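Local coordinates for protein Abbfa_003403 (Acinetobacter baumannii, PDB 4ZXH) that probably builds peptides as a four-domain nonribosomal synthetase, uniting condensation, adenylation, phosphopantetheine carrier and thioesterase domains in one chain, at residues 197-202 / 335-340; 207-212 / 302-307; 284-289 / 329-334; 343-348 / 872-877. All coordinates share one frame; numbering follows the deposited sequence.

Contact 1 of 4, residues 197-202 / 335-340; sequences ESLIFW and FSRVVE. With PNS (4'-phosphopantetheine), chain B.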
# COMPACT_ATOMS: atom_id res chain seq x y z
N GLU A 197 -34.47 -1.81 4.37
CA GLU A 197 -34.15 -2.21 5.74
C GLU A 197 -32.90 -3.09 5.81
O GLU A 197 -32.06 -2.91 6.69
CB GLU A 197 -35.34 -2.93 6.39
N SER A 198 -32.78 -4.04 4.88
CA SER A 198 -31.59 -4.89 4.84
C SER A 198 -30.33 -4.09 4.50
O SER A 198 -29.26 -4.37 5.03
CB SER A 198 -31.78 -6.03 3.83
OG SER A 198 -32.92 -6.81 4.15
N LEU A 199 -30.46 -3.10 3.63
CA LEU A 199 -29.31 -2.28 3.26
C LEU A 199 -28.86 -1.40 4.43
O LEU A 199 -27.67 -1.18 4.63
CB LEU A 199 -29.64 -1.41 2.06
CG LEU A 199 -28.47 -0.74 1.34
CD1 LEU A 199 -27.36 -1.74 1.04
CD2 LEU A 199 -28.99 -0.13 0.06
N ILE A 200 -29.82 -0.89 5.19
CA ILE A 200 -29.51 -0.11 6.37
C ILE A 200 -28.78 -0.98 7.40
O ILE A 200 -27.80 -0.53 8.01
CB ILE A 200 -30.78 0.48 6.99
CG1 ILE A 200 -31.44 1.43 6.00
CG2 ILE A 200 -30.46 1.19 8.30
CD1 ILE A 200 -32.90 1.66 6.27
N PHE A 201 -29.25 -2.21 7.58
CA PHE A 201 -28.63 -3.14 8.52
C PHE A 201 -27.13 -3.26 8.29
O PHE A 201 -26.34 -3.11 9.22
CB PHE A 201 -29.27 -4.53 8.43
CG PHE A 201 -28.58 -5.58 9.25
CD1 PHE A 201 -29.02 -5.88 10.53
CD2 PHE A 201 -27.48 -6.28 8.74
CE1 PHE A 201 -28.38 -6.85 11.30
CE2 PHE A 201 -26.83 -7.25 9.51
CZ PHE A 201 -27.29 -7.54 10.78
N TRP A 202 -26.75 -3.55 7.05
CA TRP A 202 -25.35 -3.73 6.70
C TRP A 202 -24.56 -2.44 6.81
O TRP A 202 -23.40 -2.43 7.24
CB TRP A 202 -25.21 -4.28 5.28
CG TRP A 202 -25.65 -5.69 5.15
CD1 TRP A 202 -26.68 -6.15 4.39
CD2 TRP A 202 -25.07 -6.83 5.79
NE1 TRP A 202 -26.79 -7.52 4.52
CE2 TRP A 202 -25.81 -7.96 5.38
CE3 TRP A 202 -24.00 -7.01 6.67
CZ2 TRP A 202 -25.51 -9.24 5.82
CZ3 TRP A 202 -23.71 -8.28 7.11
CH2 TRP A 202 -24.46 -9.38 6.68
N PHE A 335 -23.16 -8.71 -1.93
CA PHE A 335 -21.97 -8.10 -1.34
C PHE A 335 -21.57 -6.84 -2.10
O PHE A 335 -21.18 -5.85 -1.50
CB PHE A 335 -20.82 -9.09 -1.32
CG PHE A 335 -19.60 -8.58 -0.61
CD1 PHE A 335 -19.65 -8.28 0.74
CD2 PHE A 335 -18.41 -8.40 -1.29
CE1 PHE A 335 -18.55 -7.80 1.40
CE2 PHE A 335 -17.30 -7.93 -0.64
CZ PHE A 335 -17.37 -7.62 0.71
N SER A 336 -21.69 -6.88 -3.43
CA SER A 336 -21.30 -5.74 -4.25
C SER A 336 -22.18 -4.55 -3.93
O SER A 336 -21.73 -3.41 -3.94
CB SER A 336 -21.39 -6.08 -5.74
OG SER A 336 -22.72 -6.32 -6.14
N ARG A 337 -23.44 -4.80 -3.65
CA ARG A 337 -24.34 -3.71 -3.30
C ARG A 337 -23.99 -3.17 -1.91
O ARG A 337 -24.18 -1.99 -1.65
CB ARG A 337 -25.80 -4.17 -3.36
CG ARG A 337 -26.81 -3.05 -3.10
CD ARG A 337 -26.71 -1.99 -4.18
NE ARG A 337 -27.75 -0.96 -4.06
CZ ARG A 337 -27.60 0.18 -3.39
NH1 ARG A 337 -26.46 0.45 -2.76
NH2 ARG A 337 -28.60 1.04 -3.34
N VAL A 338 -23.50 -4.03 -1.02
CA VAL A 338 -23.09 -3.56 0.30
C VAL A 338 -21.85 -2.67 0.20
O VAL A 338 -21.77 -1.64 0.88
CB VAL A 338 -22.80 -4.72 1.27
CG1 VAL A 338 -22.22 -4.19 2.58
CG2 VAL A 338 -24.06 -5.50 1.55
N VAL A 339 -20.90 -3.05 -0.65
CA VAL A 339 -19.68 -2.26 -0.77
C VAL A 339 -20.02 -0.91 -1.38
O VAL A 339 -19.48 0.11 -0.97
CB VAL A 339 -18.62 -2.97 -1.60
CG1 VAL A 339 -17.57 -1.97 -2.08
CG2 VAL A 339 -17.98 -4.06 -0.79
N GLU A 340 -20.95 -0.92 -2.33
CA GLU A 340 -21.44 0.33 -2.92
C GLU A 340 -22.03 1.27 -1.86
O GLU A 340 -21.78 2.47 -1.90
CB GLU A 340 -22.47 0.02 -4.02
CG GLU A 340 -23.25 1.22 -4.56
CD GLU A 340 -24.22 0.84 -5.71
OE1 GLU A 340 -24.23 -0.34 -6.16
OE2 GLU A 340 -24.98 1.72 -6.14
O23 PNS B . -14.79 -1.97 -5.61
P24 PNS B . -16.11 -2.23 -6.29
O25 PNS B . -17.23 -1.26 -6.06
O27 PNS B . -16.58 -3.68 -5.76
C28 PNS B . -15.73 -4.81 -5.89
C29 PNS B . -16.46 -6.03 -5.37
C30 PNS B . -17.74 -6.13 -6.20
C31 PNS B . -16.78 -5.84 -3.89
C32 PNS B . -15.56 -7.27 -5.53
O33 PNS B . -14.25 -6.90 -5.05
C34 PNS B . -16.13 -8.45 -4.76
O35 PNS B . -17.23 -8.94 -5.04
N36 PNS B . -15.41 -8.97 -3.78
C37 PNS B . -15.87 -10.11 -3.00
C38 PNS B . -14.85 -11.24 -3.18
C39 PNS B . -15.56 -12.56 -3.11
O40 PNS B . -16.67 -12.70 -3.59
N41 PNS B . -14.86 -13.51 -2.49
C42 PNS B . -15.24 -14.88 -2.26
C43 PNS B . -14.21 -15.32 -1.25
S44 PNS B . -14.95 -15.18 0.38

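Contact 2 of 4, residues 207-212 / 302-307; sequences KHAPHV and AIHMDI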
# COMPACT_ATOMS: atom_id res chain seq x y z
N LYS A 207 -20.21 0.08 9.55
CA LYS A 207 -19.79 1.49 9.60
C LYS A 207 -18.44 1.66 10.31
O LYS A 207 -17.56 2.37 9.82
CB LYS A 207 -20.85 2.35 10.30
N HIS A 208 -18.28 0.99 11.44
CA HIS A 208 -17.06 1.11 12.23
C HIS A 208 -16.00 0.06 11.89
O HIS A 208 -15.07 -0.15 12.66
CB HIS A 208 -17.37 1.01 13.73
CG HIS A 208 -18.35 2.03 14.22
ND1 HIS A 208 -18.16 3.39 14.04
CD2 HIS A 208 -19.50 1.90 14.92
CE1 HIS A 208 -19.17 4.04 14.59
NE2 HIS A 208 -20.00 3.16 15.12
N ALA A 209 -16.16 -0.62 10.76
CA ALA A 209 -15.24 -1.69 10.40
C ALA A 209 -13.89 -1.11 10.04
O ALA A 209 -13.82 -0.07 9.37
CB ALA A 209 -15.78 -2.51 9.25
N PRO A 210 -12.81 -1.77 10.46
CA PRO A 210 -11.52 -1.28 9.97
C PRO A 210 -11.35 -1.52 8.46
O PRO A 210 -11.93 -2.43 7.87
CB PRO A 210 -10.51 -2.11 10.78
CG PRO A 210 -11.21 -3.38 10.98
CD PRO A 210 -12.68 -3.05 11.17
N HIS A 211 -10.56 -0.67 7.86
CA HIS A 211 -10.21 -0.76 6.46
C HIS A 211 -9.48 -2.07 6.17
O HIS A 211 -9.74 -2.71 5.15
CB HIS A 211 -9.36 0.45 6.09
CG HIS A 211 -8.86 0.44 4.69
ND1 HIS A 211 -9.60 0.94 3.63
CD2 HIS A 211 -7.68 0.02 4.16
CE1 HIS A 211 -8.89 0.83 2.52
NE2 HIS A 211 -7.73 0.27 2.81
N VAL A 212 -8.59 -2.46 7.07
CA VAL A 212 -7.80 -3.68 6.91
C VAL A 212 -7.48 -4.27 8.30
O VAL A 212 -7.41 -3.54 9.29
CB VAL A 212 -6.49 -3.42 6.11
CG1 VAL A 212 -5.62 -2.37 6.78
CG2 VAL A 212 -5.70 -4.68 5.94
N ALA A 302 -20.26 -10.05 5.17
CA ALA A 302 -19.21 -9.66 6.11
C ALA A 302 -19.73 -9.52 7.56
O ALA A 302 -20.59 -8.67 7.85
CB ALA A 302 -18.55 -8.36 5.66
N ILE A 303 -19.21 -10.35 8.46
CA ILE A 303 -19.59 -10.26 9.86
C ILE A 303 -18.52 -9.51 10.65
O ILE A 303 -17.41 -10.00 10.84
CB ILE A 303 -19.77 -11.64 10.50
CG1 ILE A 303 -20.68 -12.53 9.65
CG2 ILE A 303 -20.30 -11.50 11.89
CD1 ILE A 303 -22.01 -11.90 9.38
N HIS A 304 -18.87 -8.31 11.10
CA HIS A 304 -17.95 -7.50 11.89
C HIS A 304 -18.30 -7.67 13.37
O HIS A 304 -19.38 -7.27 13.80
CB HIS A 304 -18.02 -6.03 11.44
CG HIS A 304 -17.34 -5.07 12.37
ND1 HIS A 304 -17.76 -3.77 12.52
CD2 HIS A 304 -16.26 -5.22 13.18
CE1 HIS A 304 -16.98 -3.16 13.39
NE2 HIS A 304 -16.07 -4.01 13.81
N MET A 305 -17.39 -8.28 14.12
CA MET A 305 -17.56 -8.53 15.56
C MET A 305 -16.74 -7.54 16.37
O MET A 305 -15.58 -7.29 16.07
CB MET A 305 -17.12 -9.95 15.95
CG MET A 305 -17.98 -11.11 15.43
SD MET A 305 -19.59 -11.25 16.19
CE MET A 305 -19.15 -11.07 17.92
N ASP A 306 -17.33 -6.99 17.42
CA ASP A 306 -16.53 -6.26 18.39
C ASP A 306 -16.23 -7.21 19.53
O ASP A 306 -17.10 -7.47 20.35
CB ASP A 306 -17.26 -5.01 18.87
CG ASP A 306 -16.34 -4.04 19.60
OD1 ASP A 306 -15.21 -4.45 19.96
OD2 ASP A 306 -16.73 -2.88 19.81
N ILE A 307 -15.02 -7.75 19.56
CA ILE A 307 -14.59 -8.63 20.64
C ILE A 307 -14.53 -7.91 21.97
O ILE A 307 -13.91 -6.85 22.07
CB ILE A 307 -13.20 -9.24 20.41
CG1 ILE A 307 -13.07 -9.81 19.01
CG2 ILE A 307 -12.91 -10.31 21.47
CD1 ILE A 307 -14.01 -10.90 18.76

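Contact 3 of 4, residues 284-289 / 329-334; sequences GRLERS and KHQKIA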
# COMPACT_ATOMS: atom_id res chain seq x y z
N GLY A 284 -27.32 -19.23 -0.81
CA GLY A 284 -28.16 -18.30 -1.55
C GLY A 284 -29.39 -18.83 -2.27
O GLY A 284 -29.96 -18.12 -3.12
N ARG A 285 -29.82 -20.05 -1.96
CA ARG A 285 -30.99 -20.61 -2.66
C ARG A 285 -32.15 -20.82 -1.69
O ARG A 285 -32.50 -21.96 -1.35
CB ARG A 285 -30.64 -21.92 -3.36
CG ARG A 285 -29.37 -21.86 -4.17
CD ARG A 285 -28.84 -23.25 -4.48
NE ARG A 285 -27.66 -23.22 -5.33
CZ ARG A 285 -27.66 -23.60 -6.61
NH1 ARG A 285 -28.79 -24.06 -7.15
NH2 ARG A 285 -26.54 -23.58 -7.32
N LEU A 286 -32.76 -19.73 -1.27
CA LEU A 286 -33.82 -19.83 -0.28
C LEU A 286 -35.10 -20.36 -0.93
O LEU A 286 -35.75 -21.25 -0.37
CB LEU A 286 -34.05 -18.48 0.41
CG LEU A 286 -32.82 -18.03 1.22
CD1 LEU A 286 -33.07 -16.72 1.96
CD2 LEU A 286 -32.35 -19.11 2.19
N GLU A 287 -35.44 -19.85 -2.12
CA GLU A 287 -36.58 -20.37 -2.88
C GLU A 287 -36.33 -21.82 -3.31
O GLU A 287 -35.30 -22.13 -3.92
CB GLU A 287 -36.87 -19.49 -4.10
N ARG A 288 -37.27 -22.72 -2.99
CA ARG A 288 -37.16 -24.14 -3.33
C ARG A 288 -37.01 -24.33 -4.85
O ARG A 288 -36.39 -25.29 -5.32
CB ARG A 288 -38.37 -24.92 -2.80
N SER A 289 -37.58 -23.40 -5.60
CA SER A 289 -37.43 -23.35 -7.05
C SER A 289 -35.97 -23.39 -7.54
O SER A 289 -35.71 -23.79 -8.68
CB SER A 289 -38.11 -22.09 -7.57
OG SER A 289 -37.66 -21.76 -8.88
N LYS A 329 -30.77 -12.99 8.19
CA LYS A 329 -32.04 -12.36 7.81
C LYS A 329 -31.86 -11.45 6.58
O LYS A 329 -32.71 -11.39 5.70
CB LYS A 329 -32.62 -11.53 8.97
CG LYS A 329 -33.17 -12.33 10.17
CD LYS A 329 -33.80 -11.38 11.20
CE LYS A 329 -34.37 -12.10 12.43
NZ LYS A 329 -34.97 -11.14 13.41
N HIS A 330 -30.74 -10.75 6.51
CA HIS A 330 -30.54 -9.75 5.48
C HIS A 330 -29.54 -10.20 4.42
O HIS A 330 -28.81 -9.38 3.87
CB HIS A 330 -30.08 -8.44 6.12
CG HIS A 330 -30.94 -7.99 7.25
ND1 HIS A 330 -32.18 -7.41 7.05
CD2 HIS A 330 -30.77 -8.07 8.59
CE1 HIS A 330 -32.72 -7.13 8.22
NE2 HIS A 330 -31.88 -7.52 9.17
N GLN A 331 -29.53 -11.49 4.14
CA GLN A 331 -28.53 -12.05 3.24
C GLN A 331 -28.90 -11.83 1.77
O GLN A 331 -28.10 -12.11 0.89
CB GLN A 331 -28.35 -13.53 3.49
CG GLN A 331 -29.40 -14.37 2.81
CD GLN A 331 -29.33 -15.81 3.23
OE1 GLN A 331 -29.47 -16.13 4.42
NE2 GLN A 331 -29.09 -16.70 2.27
N LYS A 332 -30.11 -11.33 1.52
CA LYS A 332 -30.55 -11.12 0.15
C LYS A 332 -29.72 -10.04 -0.56
O LYS A 332 -29.52 -10.11 -1.78
CB LYS A 332 -32.06 -10.78 0.10
CG LYS A 332 -32.54 -9.58 0.94
CD LYS A 332 -34.08 -9.63 1.06
CE LYS A 332 -34.70 -8.42 1.77
NZ LYS A 332 -34.66 -7.17 0.97
N ILE A 333 -29.22 -9.07 0.20
CA ILE A 333 -28.39 -8.00 -0.34
C ILE A 333 -27.03 -8.52 -0.81
O ILE A 333 -26.28 -9.12 -0.02
CB ILE A 333 -28.16 -6.88 0.70
CG1 ILE A 333 -29.49 -6.27 1.14
CG2 ILE A 333 -27.28 -5.81 0.13
CD1 ILE A 333 -30.38 -5.89 -0.04
N ALA A 334 -26.71 -8.28 -2.08
CA ALA A 334 -25.45 -8.76 -2.66
C ALA A 334 -24.28 -8.01 -2.09
O ALA A 334 -24.39 -6.82 -1.78
CB ALA A 334 -25.47 -8.63 -4.16

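Contact 4 of 4, residues 343-348 / 872-877; sequences SPKRDG and KIRGFR. With PNS (4'-phosphopantetheine), chain B.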
# COMPACT_ATOMS: atom_id res chain seq x y z
N SER A 343 -19.31 2.28 0.95
CA SER A 343 -18.36 3.09 0.19
C SER A 343 -16.99 3.25 0.84
O SER A 343 -16.52 4.37 1.02
CB SER A 343 -18.97 4.47 -0.08
OG SER A 343 -18.22 5.14 -1.09
N PRO A 344 -16.31 2.14 1.12
CA PRO A 344 -14.97 2.24 1.71
C PRO A 344 -13.98 2.85 0.73
O PRO A 344 -14.30 2.94 -0.46
CB PRO A 344 -14.60 0.78 2.01
CG PRO A 344 -15.35 -0.01 0.95
CD PRO A 344 -16.62 0.77 0.68
N LYS A 345 -12.81 3.25 1.21
CA LYS A 345 -11.75 3.71 0.34
C LYS A 345 -11.29 2.56 -0.52
O LYS A 345 -10.81 1.57 0.01
CB LYS A 345 -10.56 4.26 1.13
CG LYS A 345 -9.47 4.85 0.24
CD LYS A 345 -8.16 5.05 0.97
CE LYS A 345 -8.13 6.32 1.79
NZ LYS A 345 -6.88 6.34 2.58
N ARG A 346 -11.45 2.67 -1.84
CA ARG A 346 -11.01 1.60 -2.72
C ARG A 346 -9.48 1.52 -2.71
O ARG A 346 -8.80 2.53 -2.72
CB ARG A 346 -11.55 1.81 -4.12
CG ARG A 346 -13.07 1.87 -4.19
CD ARG A 346 -13.78 0.66 -3.56
NE ARG A 346 -15.15 0.56 -4.08
CZ ARG A 346 -16.15 1.37 -3.73
NH1 ARG A 346 -15.94 2.34 -2.84
NH2 ARG A 346 -17.35 1.22 -4.26
N ASP A 347 -8.98 0.29 -2.67
CA ASP A 347 -7.57 0.04 -2.40
C ASP A 347 -7.23 -1.30 -3.09
O ASP A 347 -7.70 -2.35 -2.70
CB ASP A 347 -7.36 0.01 -0.87
CG ASP A 347 -5.91 -0.22 -0.45
OD1 ASP A 347 -5.14 -0.88 -1.18
OD2 ASP A 347 -5.56 0.23 0.67
N GLY A 348 -6.40 -1.23 -4.12
CA GLY A 348 -6.09 -2.38 -4.97
C GLY A 348 -5.26 -3.46 -4.32
O GLY A 348 -4.92 -4.47 -4.96
N LYS A 872 -0.97 3.03 15.17
CA LYS A 872 -2.41 2.85 14.93
C LYS A 872 -3.06 4.06 14.25
O LYS A 872 -3.05 5.16 14.81
CB LYS A 872 -3.14 2.54 16.24
N ILE A 873 -3.61 3.85 13.06
CA ILE A 873 -4.36 4.87 12.32
C ILE A 873 -5.86 4.61 12.44
O ILE A 873 -6.39 4.43 13.54
CB ILE A 873 -3.94 4.90 10.82
CG1 ILE A 873 -2.43 4.88 10.72
CG2 ILE A 873 -4.38 6.19 10.11
CD1 ILE A 873 -1.85 6.25 10.85
N ARG A 874 -6.56 4.56 11.31
CA ARG A 874 -8.01 4.54 11.31
C ARG A 874 -8.51 3.13 11.65
O ARG A 874 -9.30 2.54 10.88
CB ARG A 874 -8.56 5.03 9.95
CG ARG A 874 -8.00 6.39 9.41
CD ARG A 874 -8.60 6.79 8.01
NE ARG A 874 -8.03 6.10 6.83
CZ ARG A 874 -8.67 5.21 6.05
NH1 ARG A 874 -9.94 4.86 6.30
NH2 ARG A 874 -8.04 4.66 5.01
N GLY A 875 -8.02 2.59 12.77
CA GLY A 875 -8.44 1.27 13.24
C GLY A 875 -7.54 0.09 12.88
O GLY A 875 -7.96 -1.08 13.00
N PHE A 876 -6.32 0.39 12.46
CA PHE A 876 -5.35 -0.62 12.02
C PHE A 876 -3.94 -0.09 12.20
O PHE A 876 -3.76 1.09 12.48
CB PHE A 876 -5.57 -1.01 10.55
CG PHE A 876 -5.57 0.16 9.61
CD1 PHE A 876 -4.40 0.57 9.00
CD2 PHE A 876 -6.75 0.84 9.32
CE1 PHE A 876 -4.41 1.65 8.13
CE2 PHE A 876 -6.77 1.91 8.45
CZ PHE A 876 -5.60 2.32 7.86
N ARG A 877 -2.94 -0.94 12.05
CA ARG A 877 -1.58 -0.50 12.31
C ARG A 877 -0.75 -0.49 11.02
O ARG A 877 -1.06 -1.19 10.07
CB ARG A 877 -0.93 -1.37 13.38
CG ARG A 877 -0.80 -2.84 13.03
CD ARG A 877 -0.11 -3.60 14.16
NE ARG A 877 1.25 -3.10 14.38
CZ ARG A 877 2.32 -3.50 13.70
NH1 ARG A 877 2.21 -4.43 12.75
NH2 ARG A 877 3.51 -2.97 13.98
O23 PNS B . -14.79 -1.97 -5.61
P24 PNS B . -16.11 -2.23 -6.29
O25 PNS B . -17.23 -1.26 -6.06
O27 PNS B . -16.58 -3.68 -5.76
C28 PNS B . -15.73 -4.81 -5.89
C29 PNS B . -16.46 -6.03 -5.37
C30 PNS B . -17.74 -6.13 -6.20
C31 PNS B . -16.78 -5.84 -3.89
C32 PNS B . -15.56 -7.27 -5.53
O33 PNS B . -14.25 -6.90 -5.05
C34 PNS B . -16.13 -8.45 -4.76
O35 PNS B . -17.23 -8.94 -5.04
N36 PNS B . -15.41 -8.97 -3.78
C37 PNS B . -15.87 -10.11 -3.00
C38 PNS B . -14.85 -11.24 -3.18
C39 PNS B . -15.56 -12.56 -3.11
O40 PNS B . -16.67 -12.70 -3.59
N41 PNS B . -14.86 -13.51 -2.49
C42 PNS B . -15.24 -14.88 -2.26
C43 PNS B . -14.21 -15.32 -1.25
S44 PNS B . -14.95 -15.18 0.38

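Contact 1 of 4, residues 197-202 / 335-340
Val338 lays its CG2 methyl over a face of the Trp202 indole, and this is the tightly packed half of the contact. CG2 lies 3.9 Å from Trp202 CD1 and 4.2 Å from the centroid of the five-membered ring, 27° off the normal, a CH-pi contact. The other methyl, CG1, rests against Trp202 CB at 4.0 Å, so both branches of the valine touch the tryptophan. Trp202 NE1 hydrogen-bonds to His330 O. Helix 197-205 and helix 335-342 pack here within the condensation domain, and the second helix shows its other side to 4'-phosphopantetheine: Phe335 CD2 comes within 3.5 Å of PNS C37, and Val339 CG2 within 3.8 Å of PNS C31. Towards the partly exposed side the contact turns polar, ending at the charged group of Arg337. Leu199, with CG anti to the backbone N (chi1 -166°), puts CD2 over one face of the Arg337 guanidinium, 3.6 Å from NH2, and the two side chains meet at about a right angle. Over the opposite face lies Glu340 OE2, 3.9 Å from Arg337 NH1, a long ion pair with no N-H aimed at the oxygen. The firmer partners of Arg337 NH2 are the carboxylate of Asp194 and the carbonyl of Ile192.

Contact 2 of 4, residues 207-212 / 302-307
One side chain of strand 302-306, that of His304, makes the whole of this contact by reaching onto the backbone of Ala209 and its neighbours in loop 207-212. The strand enters at Ala302, which packs on Val277 of the adjoining strand 275-279. Ile303 follows, pairing through its backbone with Ile278 and turning its side chain to helix 313-329. Next comes His304, which points at the loop with CG anti to the backbone N (chi1 168°). Ala209 CA sits over one face of the imidazole, 4.0 Å from the ring centroid and 23° off the normal, a CH-pi contact, while Ala209 CB lies 4.0 Å from His304 ND1. His208 O approaches His304 CE1 obliquely at 3.6 Å, and Pro210 CD stays farther off, 4.4 Å from NE2. The ring's rotation is fixed chiefly by a hydrogen bond from ND1 to Ala205 O, just upstream of the loop; NE2 has a weak one with Asn275. Beyond His304, Met305 turns to helix 313-329, and Ile307 ends the segment against the same helix. The arrangement is a two-stranded antiparallel ribbon of the condensation domain, 275-279 with 302-306, whose central histidine packs on, and hydrogen-bonds to, the chain at the end of helix 197-205.

Contact 3 of 4, residues 284-289 / 329-334
Gly284 and Leu286 of loop 284-289 face Gln331 across a wide backbone gap: the nearest CA atoms, those of Gly284 and Lys332, are 7.8 Å apart. No hydrogen bond crosses it. Gly284 has a positive phi of 81°, a conformation that favours glycine, whereas the partner chain makes a type I beta turn from His330 to Ile333 and then reaches Ala334, the N-cap residue of helix 335-342. Gln331 projects from this turn toward the loop. Its CG stands between the backbone N and the carbonyl carbon (chi1 82°), and the rest of the chain is extended, which carries the amide across the gap to loop 284-289. Leu286 comes from the opposite direction and meets the amide with its branched end, CD1 lying 4.1 Å from Gln331 CD. The amide group also passes near the CA of Gly284. This is loose van der Waals contact at the surface, with the leucine exposed. Each segment has firmer ties of its own: Asn299 ND2 hydrogen-bonds to both Gln331 O and Ile333 O, and on the side away from the turn Arg285 forms a salt bridge with Asp151. That aspartate is the last residue of the HHxxxD signature, and its pairing with an arginine is a structural feature characteristic of condensation domains.

Contact 4 of 4, residues 343-348 / 872-877
Lys345 and Arg874 run toward each other and cross at about a right angle, the lysine's end coming obliquely at the guanidinium. Lys345 leaves its backbone with CG anti to N and then bends at chi3 (-82°), which swings CE to 3.6 Å from Arg874 NH2. Its NZ is modelled 3.2 Å from the same NH2; both are donors of like charge, so no hydrogen bond forms, and for two exposed side chains at this resolution the spacing is only approximate. Asp347 OD2, hydrogen-bonded to His211 NE2 and Tyr935 N, stands 6.7 Å from Arg874 NH2 and may, at this distance, slightly soften the repulsion. Arg874 is the centre of an inverse gamma turn, closed by Gly875 N to Ile873 O, in the RGxR stretch of the adenylation-domain A8 motif; the contact lies where the condensation domain faces the C-terminal part of the adenylation domain. Arg346, next in the chain, serves a different partner, the phosphate of 4'-phosphopantetheine. Its NE bonds PNS O23 at 3.0 Å, with O23 at the edge of the guanidinium and in its plane, and NH2 bonds PNS O25 at 3.1 Å and 160°. NH1 turns back to Pro344 O, 3.0 Å away, which steadies the guanidinium from its own loop.

Followed from the N terminus, helix 197-205 opens contact 1 and the chain after it opens contact 2. Segment 284-289 opens contact 3 before strand 302-306 closes contact 2, so contacts 2 and 3 cross; segment 329-334 then closes contact 3, and helix 335-342 closes contact 1, with both others nested inside its loop. All three lie within the condensation domain, and contact 1 touches both others: Trp202 packs on Ala302, and Ser198 hydrogen-bonds to His330. Contact 4 follows in series, its loop running more than 500 residues to the adenylation domain. It shares 4'-phosphopantetheine with contact 1 and meets contact 2 through His211 and Asp347.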